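Local atomic coordinates of tripeptidase (Staphylococcus aureus subsp. aureus, PDB entry 3RZA), a protein that probably hydrolyses small peptides, as a metal-dependent tripeptidase of the M20/M25/M40 peptidase family with zinc and calcium bound. Residues 91-96 / 181-186; 153-158 / 175-180. All coordinates share one frame; numbering follows the deposited sequence.

Interaction 1. Residues 91-96 / 181-186. With ZN (zinc ion), chain C.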
loop_
_atom_site.group_PDB
_atom_site.type_symbol
_atom_site.label_atom_id
_atom_site.label_comp_id
_atom_site.label_asym_id
_atom_site.label_seq_id
_atom_site.Cartn_x
_atom_site.Cartn_y
_atom_site.Cartn_z
ATOM N N PRO A 91 -33.476 3.094 -42.886
ATOM C CA PRO A 91 -32.364 2.529 -42.154
ATOM C C PRO A 91 -32.754 1.744 -40.893
ATOM O O PRO A 91 -33.798 2.025 -40.263
ATOM C CB PRO A 91 -31.552 3.767 -41.760
ATOM C CG PRO A 91 -31.806 4.710 -42.814
ATOM C CD PRO A 91 -33.240 4.529 -43.148
ATOM N N LYS A 92 -31.922 0.759 -40.567
ATOM C CA LYS A 92 -32.141 -0.108 -39.420
ATOM C C LYS A 92 -31.323 0.463 -38.285
ATOM O O LYS A 92 -30.114 0.673 -38.441
ATOM C CB LYS A 92 -31.700 -1.532 -39.728
ATOM C CG LYS A 92 -32.468 -2.201 -40.897
ATOM C CD LYS A 92 -31.843 -3.540 -41.220
ATOM C CE LYS A 92 -32.696 -4.367 -42.158
ATOM N NZ LYS A 92 -32.051 -5.688 -42.426
ATOM N N LEU A 93 -31.989 0.706 -37.157
ATOM C CA LEU A 93 -31.435 1.405 -36.003
ATOM C C LEU A 93 -31.212 0.432 -34.888
ATOM O O LEU A 93 -31.953 -0.558 -34.771
ATOM C CB LEU A 93 -32.444 2.459 -35.524
ATOM C CG LEU A 93 -32.077 3.349 -34.337
ATOM C CD1 LEU A 93 -30.745 4.089 -34.574
ATOM C CD2 LEU A 93 -33.206 4.314 -34.122
ATOM N N TYR A 94 -30.214 0.702 -34.046
ATOM C CA TYR A 94 -30.147 0.083 -32.729
ATOM C C TYR A 94 -29.966 1.134 -31.654
ATOM O O TYR A 94 -29.459 2.210 -31.913
ATOM C CB TYR A 94 -29.057 -1.018 -32.632
ATOM C CG TYR A 94 -27.720 -0.525 -32.141
ATOM C CD1 TYR A 94 -26.835 0.097 -33.013
ATOM C CD2 TYR A 94 -27.345 -0.652 -30.793
ATOM C CE1 TYR A 94 -25.628 0.591 -32.578
ATOM C CE2 TYR A 94 -26.132 -0.150 -30.346
ATOM C CZ TYR A 94 -25.268 0.468 -31.253
ATOM O OH TYR A 94 -24.049 0.954 -30.816
ATOM N N LEU A 95 -30.414 0.796 -30.446
ATOM C CA LEU A 95 -30.233 1.618 -29.258
ATOM C C LEU A 95 -29.713 0.695 -28.179
ATOM O O LEU A 95 -30.169 -0.442 -28.103
ATOM C CB LEU A 95 -31.565 2.220 -28.832
ATOM C CG LEU A 95 -32.285 3.113 -29.839
ATOM C CD1 LEU A 95 -33.735 3.341 -29.369
ATOM C CD2 LEU A 95 -31.526 4.441 -30.014
ATOM N N THR A 96 -28.782 1.171 -27.351
ATOM C CA THR A 96 -28.219 0.371 -26.254
ATOM C C THR A 96 -28.109 1.133 -24.934
ATOM O O THR A 96 -27.794 2.320 -24.920
ATOM C CB THR A 96 -26.840 -0.278 -26.613
ATOM O OG1 THR A 96 -26.438 -1.169 -25.569
ATOM C CG2 THR A 96 -25.760 0.749 -26.804
ATOM N N PHE A 181 -26.798 1.759 -38.129
ATOM C CA PHE A 181 -26.127 2.635 -37.152
ATOM C C PHE A 181 -26.930 2.676 -35.862
ATOM O O PHE A 181 -28.053 2.145 -35.796
ATOM C CB PHE A 181 -25.936 4.065 -37.713
ATOM C CG PHE A 181 -27.201 4.685 -38.283
ATOM C CD1 PHE A 181 -28.157 5.295 -37.438
ATOM C CD2 PHE A 181 -27.434 4.684 -39.657
ATOM C CE1 PHE A 181 -29.321 5.862 -37.963
ATOM C CE2 PHE A 181 -28.593 5.268 -40.187
ATOM C CZ PHE A 181 -29.547 5.842 -39.333
ATOM N N GLY A 182 -26.371 3.299 -34.830
ATOM C CA GLY A 182 -27.124 3.498 -33.617
ATOM C C GLY A 182 -26.503 4.275 -32.506
ATOM O O GLY A 182 -25.560 5.012 -32.711
ATOM N N TYR A 183 -27.125 4.170 -31.334
ATOM C CA TYR A 183 -26.917 5.103 -30.251
ATOM C C TYR A 183 -26.793 4.387 -28.934
ATOM O O TYR A 183 -27.693 3.624 -28.567
ATOM C CB TYR A 183 -28.080 6.078 -30.177
ATOM C CG TYR A 183 -28.237 6.845 -31.454
ATOM C CD1 TYR A 183 -27.395 7.923 -31.745
ATOM C CD2 TYR A 183 -29.161 6.430 -32.433
ATOM C CE1 TYR A 183 -27.511 8.617 -32.953
ATOM C CE2 TYR A 183 -29.278 7.111 -33.643
ATOM C CZ TYR A 183 -28.456 8.208 -33.897
ATOM O OH TYR A 183 -28.557 8.867 -35.117
ATOM N N ALA A 184 -25.695 4.630 -28.219
ATOM C CA ALA A 184 -25.589 4.261 -26.801
ATOM C C ALA A 184 -26.160 5.399 -25.966
ATOM O O ALA A 184 -25.668 6.511 -26.039
ATOM C CB ALA A 184 -24.156 3.969 -26.441
ATOM N N ILE A 185 -27.220 5.119 -25.202
ATOM C CA ILE A 185 -27.909 6.127 -24.400
ATOM C C ILE A 185 -27.216 6.148 -23.036
ATOM O O ILE A 185 -27.757 5.652 -22.034
ATOM C CB ILE A 185 -29.464 5.824 -24.272
ATOM C CG1 ILE A 185 -30.106 5.555 -25.665
ATOM C CG2 ILE A 185 -30.188 6.990 -23.569
ATOM C CD1 ILE A 185 -31.543 5.030 -25.587
ATOM N N ASP A 186 -25.994 6.687 -23.002
ATOM C CA ASP A 186 -25.088 6.492 -21.864
ATOM C C ASP A 186 -23.841 7.446 -21.844
ATOM O O ASP A 186 -22.750 7.016 -21.513
ATOM C CB ASP A 186 -24.617 5.003 -21.844
ATOM C CG ASP A 186 -23.893 4.608 -20.552
ATOM O OD1 ASP A 186 -24.262 5.115 -19.476
ATOM O OD2 ASP A 186 -22.963 3.768 -20.609
HETATM ZN ZN ZN C . -23.333 3.991 -17.906
HETATM O O HOH W 1 -21.321 4.413 -17.549
#

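Interaction 2. Residues 153-158 / 175-180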
loop_
_atom_site.group_PDB
_atom_site.type_symbol
_atom_site.label_atom_id
_atom_site.label_comp_id
_atom_site.label_asym_id
_atom_site.label_seq_id
_atom_site.Cartn_x
_atom_site.Cartn_y
_atom_site.Cartn_z
ATOM N N GLN A 153 -37.026 -0.830 -38.569
ATOM C CA GLN A 153 -36.552 -1.829 -37.637
ATOM C C GLN A 153 -35.744 -1.111 -36.590
ATOM O O GLN A 153 -34.961 -0.235 -36.935
ATOM C CB GLN A 153 -35.676 -2.870 -38.331
ATOM C CG GLN A 153 -35.307 -4.064 -37.477
ATOM C CD GLN A 153 -34.580 -5.119 -38.280
ATOM O OE1 GLN A 153 -35.190 -5.796 -39.094
ATOM N NE2 GLN A 153 -33.261 -5.229 -38.089
ATOM N N ILE A 154 -35.955 -1.485 -35.322
ATOM C CA ILE A 154 -35.211 -0.948 -34.184
ATOM C C ILE A 154 -34.815 -2.126 -33.297
ATOM O O ILE A 154 -35.677 -2.949 -32.946
ATOM C CB ILE A 154 -36.056 0.043 -33.326
ATOM C CG1 ILE A 154 -36.865 1.004 -34.200
ATOM C CG2 ILE A 154 -35.149 0.830 -32.415
ATOM C CD1 ILE A 154 -37.800 1.896 -33.414
ATOM N N GLN A 155 -33.531 -2.220 -32.958
ATOM C CA GLN A 155 -33.054 -3.172 -31.937
ATOM C C GLN A 155 -32.706 -2.454 -30.631
ATOM O O GLN A 155 -32.133 -1.361 -30.658
ATOM C CB GLN A 155 -31.867 -3.981 -32.447
ATOM C CG GLN A 155 -32.264 -4.948 -33.526
ATOM C CD GLN A 155 -31.171 -5.918 -33.899
ATOM O OE1 GLN A 155 -30.036 -5.522 -34.116
ATOM N NE2 GLN A 155 -31.521 -7.188 -34.028
ATOM N N PHE A 156 -33.104 -3.057 -29.505
ATOM C CA PHE A 156 -32.809 -2.556 -28.175
ATOM C C PHE A 156 -31.862 -3.554 -27.544
ATOM O O PHE A 156 -32.244 -4.712 -27.314
ATOM C CB PHE A 156 -34.087 -2.424 -27.366
ATOM C CG PHE A 156 -35.007 -1.365 -27.892
ATOM C CD1 PHE A 156 -35.825 -1.618 -28.980
ATOM C CD2 PHE A 156 -35.041 -0.098 -27.312
ATOM C CE1 PHE A 156 -36.654 -0.629 -29.488
ATOM C CE2 PHE A 156 -35.891 0.896 -27.802
ATOM C CZ PHE A 156 -36.690 0.637 -28.885
ATOM N N VAL A 157 -30.616 -3.121 -27.339
ATOM C CA VAL A 157 -29.525 -3.983 -26.895
ATOM C C VAL A 157 -29.237 -3.652 -25.430
ATOM O O VAL A 157 -28.747 -2.560 -25.124
ATOM C CB VAL A 157 -28.243 -3.779 -27.769
ATOM C CG1 VAL A 157 -27.124 -4.658 -27.290
ATOM C CG2 VAL A 157 -28.547 -4.066 -29.239
ATOM N N ILE A 158 -29.558 -4.583 -24.525
ATOM C CA ILE A 158 -29.439 -4.342 -23.076
ATOM C C ILE A 158 -28.280 -5.184 -22.551
ATOM O O ILE A 158 -28.349 -6.429 -22.553
ATOM C CB ILE A 158 -30.742 -4.676 -22.290
ATOM C CG1 ILE A 158 -32.008 -4.278 -23.067
ATOM C CG2 ILE A 158 -30.717 -4.012 -20.927
ATOM C CD1 ILE A 158 -32.053 -2.845 -23.548
ATOM N N GLU A 175 -23.742 -11.604 -34.197
ATOM C CA GLU A 175 -24.679 -12.120 -35.201
ATOM C C GLU A 175 -26.167 -11.927 -34.848
ATOM O O GLU A 175 -27.016 -12.015 -35.725
ATOM C CB GLU A 175 -24.356 -13.578 -35.527
ATOM C CG GLU A 175 -23.059 -13.673 -36.339
ATOM C CD GLU A 175 -22.502 -15.059 -36.409
ATOM O OE1 GLU A 175 -23.220 -15.968 -36.905
ATOM O OE2 GLU A 175 -21.331 -15.240 -35.988
ATOM N N LEU A 176 -26.467 -11.635 -33.586
ATOM C CA LEU A 176 -27.791 -11.159 -33.190
ATOM C C LEU A 176 -28.088 -9.715 -33.646
ATOM O O LEU A 176 -29.253 -9.332 -33.685
ATOM C CB LEU A 176 -27.974 -11.281 -31.671
ATOM C CG LEU A 176 -27.925 -12.703 -31.089
ATOM C CD1 LEU A 176 -27.892 -12.686 -29.558
ATOM C CD2 LEU A 176 -29.104 -13.564 -31.599
ATOM N N LEU A 177 -27.050 -8.924 -33.967
ATOM C CA LEU A 177 -27.221 -7.522 -34.345
ATOM C C LEU A 177 -27.551 -7.378 -35.818
ATOM O O LEU A 177 -27.025 -8.101 -36.648
ATOM C CB LEU A 177 -25.960 -6.700 -34.028
ATOM C CG LEU A 177 -25.430 -6.683 -32.589
ATOM C CD1 LEU A 177 -24.428 -5.548 -32.423
ATOM C CD2 LEU A 177 -26.544 -6.553 -31.553
ATOM N N ASP A 178 -28.412 -6.410 -36.128
ATOM C CA ASP A 178 -28.818 -6.110 -37.501
ATOM C C ASP A 178 -29.235 -4.640 -37.515
ATOM O O ASP A 178 -30.419 -4.312 -37.267
ATOM C CB ASP A 178 -29.962 -7.043 -37.950
ATOM C CG ASP A 178 -30.402 -6.798 -39.379
ATOM O OD1 ASP A 178 -29.584 -6.356 -40.198
ATOM O OD2 ASP A 178 -31.573 -7.082 -39.698
ATOM N N ALA A 179 -28.247 -3.764 -37.724
ATOM C CA ALA A 179 -28.458 -2.312 -37.735
ATOM C C ALA A 179 -27.449 -1.646 -38.658
ATOM O O ALA A 179 -26.320 -2.109 -38.768
ATOM C CB ALA A 179 -28.323 -1.752 -36.320
ATOM N N ASP A 180 -27.876 -0.566 -39.310
ATOM C CA ASP A 180 -26.990 0.318 -40.100
ATOM C C ASP A 180 -26.196 1.304 -39.225
ATOM O O ASP A 180 -25.091 1.683 -39.576
ATOM C CB ASP A 180 -27.810 1.111 -41.114
ATOM C CG ASP A 180 -28.480 0.213 -42.161
ATOM O OD1 ASP A 180 -27.758 -0.534 -42.851
ATOM O OD2 ASP A 180 -29.721 0.251 -42.283
#

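Interaction 1. Residues 91-96 / 181-186
Pro91 packs against the far end of the Phe181 ring, its CB meeting Phe181 CE2 at 3.7 Å. That ring reaches this neighbour because its CG sits between the backbone N and the carbonyl carbon (chi1 51°). Lys92 sends its ammonium group elsewhere, to a salt bridge with Asp178. Leu93 bridges two aromatic residues with one methyl: CD1 lies 3.5 Å from Tyr183 CE2, at the edge of that ring, and 4.0 Å from Phe181 CD1. Tyr94 is gripped by its backbone, N donating to Phe181 O and O accepting from Tyr183 N. Its ring leans over the second strand on the other face of the sheet, where Gly182 has no side chain to obstruct it; CE1 comes within 3.4 Å of Gly182 CA, Tyr183 N lies over one ring face, and the hydroxyl is hydrogen-bonded to Ser355. These strands run parallel, their axes 4.8 Å apart, in the central sheet of the metal-binding part of the M20 fold, with helices 318-329 and 374-393 covering the face that carries Leu93, Leu95, Phe181 and Tyr183. Leu95 puts CD2 3.8 Å from Tyr183 CB and also touches the edge of the tyrosine ring. At Thr96, N donates to Tyr183 O, and O receives Ile185 N at 2.9 Å. Thr96 CG2 packs on the Ala184 methyl, while OG1 bonds to Val157 O. Just beyond, the chain turns at Ile185, the centre of an inverse gamma turn, and Asp186 OD1 binds the zinc ion at 2.1 Å, alongside His98, Asp129 and a water.

Interaction 2. Residues 153-158 / 175-180
The flat carboxamide of Gln155 meets the loop 175-180 through both of its polar atoms: OE1 accepts from Asp178 N at 2.7 Å, and NE2 donates to Leu176 O at 3.1 Å. The second bond lies in the carbonyl plane of Leu176, although that oxygen is tilted 21° from the amide plane of the glutamine. Two bonds to the main chain on either side of Leu177 thus restrict rotation of the amide, and NE2 has a further partner in Thr80 OG1. The Gln153 amide stands at 66° to the Asp178 carboxylate. Its NE2 donates almost straight to Asp178 OD2 at 3.0 Å, with OD2 in the amide plane but approached from above the carboxylate plane; a weak bond from the same nitrogen runs to Asp178 O. With CG anti to the backbone N (chi1 -171°) and the chain extended beyond it, Gln153 reaches the loop. Farther along the strand, Val157 CG2 and Leu177 CD2 touch at 3.9 Å, their side chains crossing at about a right angle. Gln153, just before the strand, and Gln155 and Val157 in it thus hold, across one face of the mixed sheet, the connection from helix 167-171 to strand 181-184, the closing part of a beta-alpha-beta crossover.

In the fold
After two helices and strands 60-63 and 77-81, the chain reaches 91-96, at the start of strand 93-98, then passes through helix 128-147 to strand 154-159. Interaction 2 closes a short loop, in which helix 167-171 lies between 153-158 and the returning 175-180. The chain continues directly into 181-186, where interaction 1 closes the longer loop; interaction 2 is therefore nested within it. Their centres are about 8 Å apart. Strand 93-98 lies between strands 154-159 and 181-184 in the sheet, so interaction 1 joins two adjacent strands while interaction 2 ties the third to the connection crossing over the middle one.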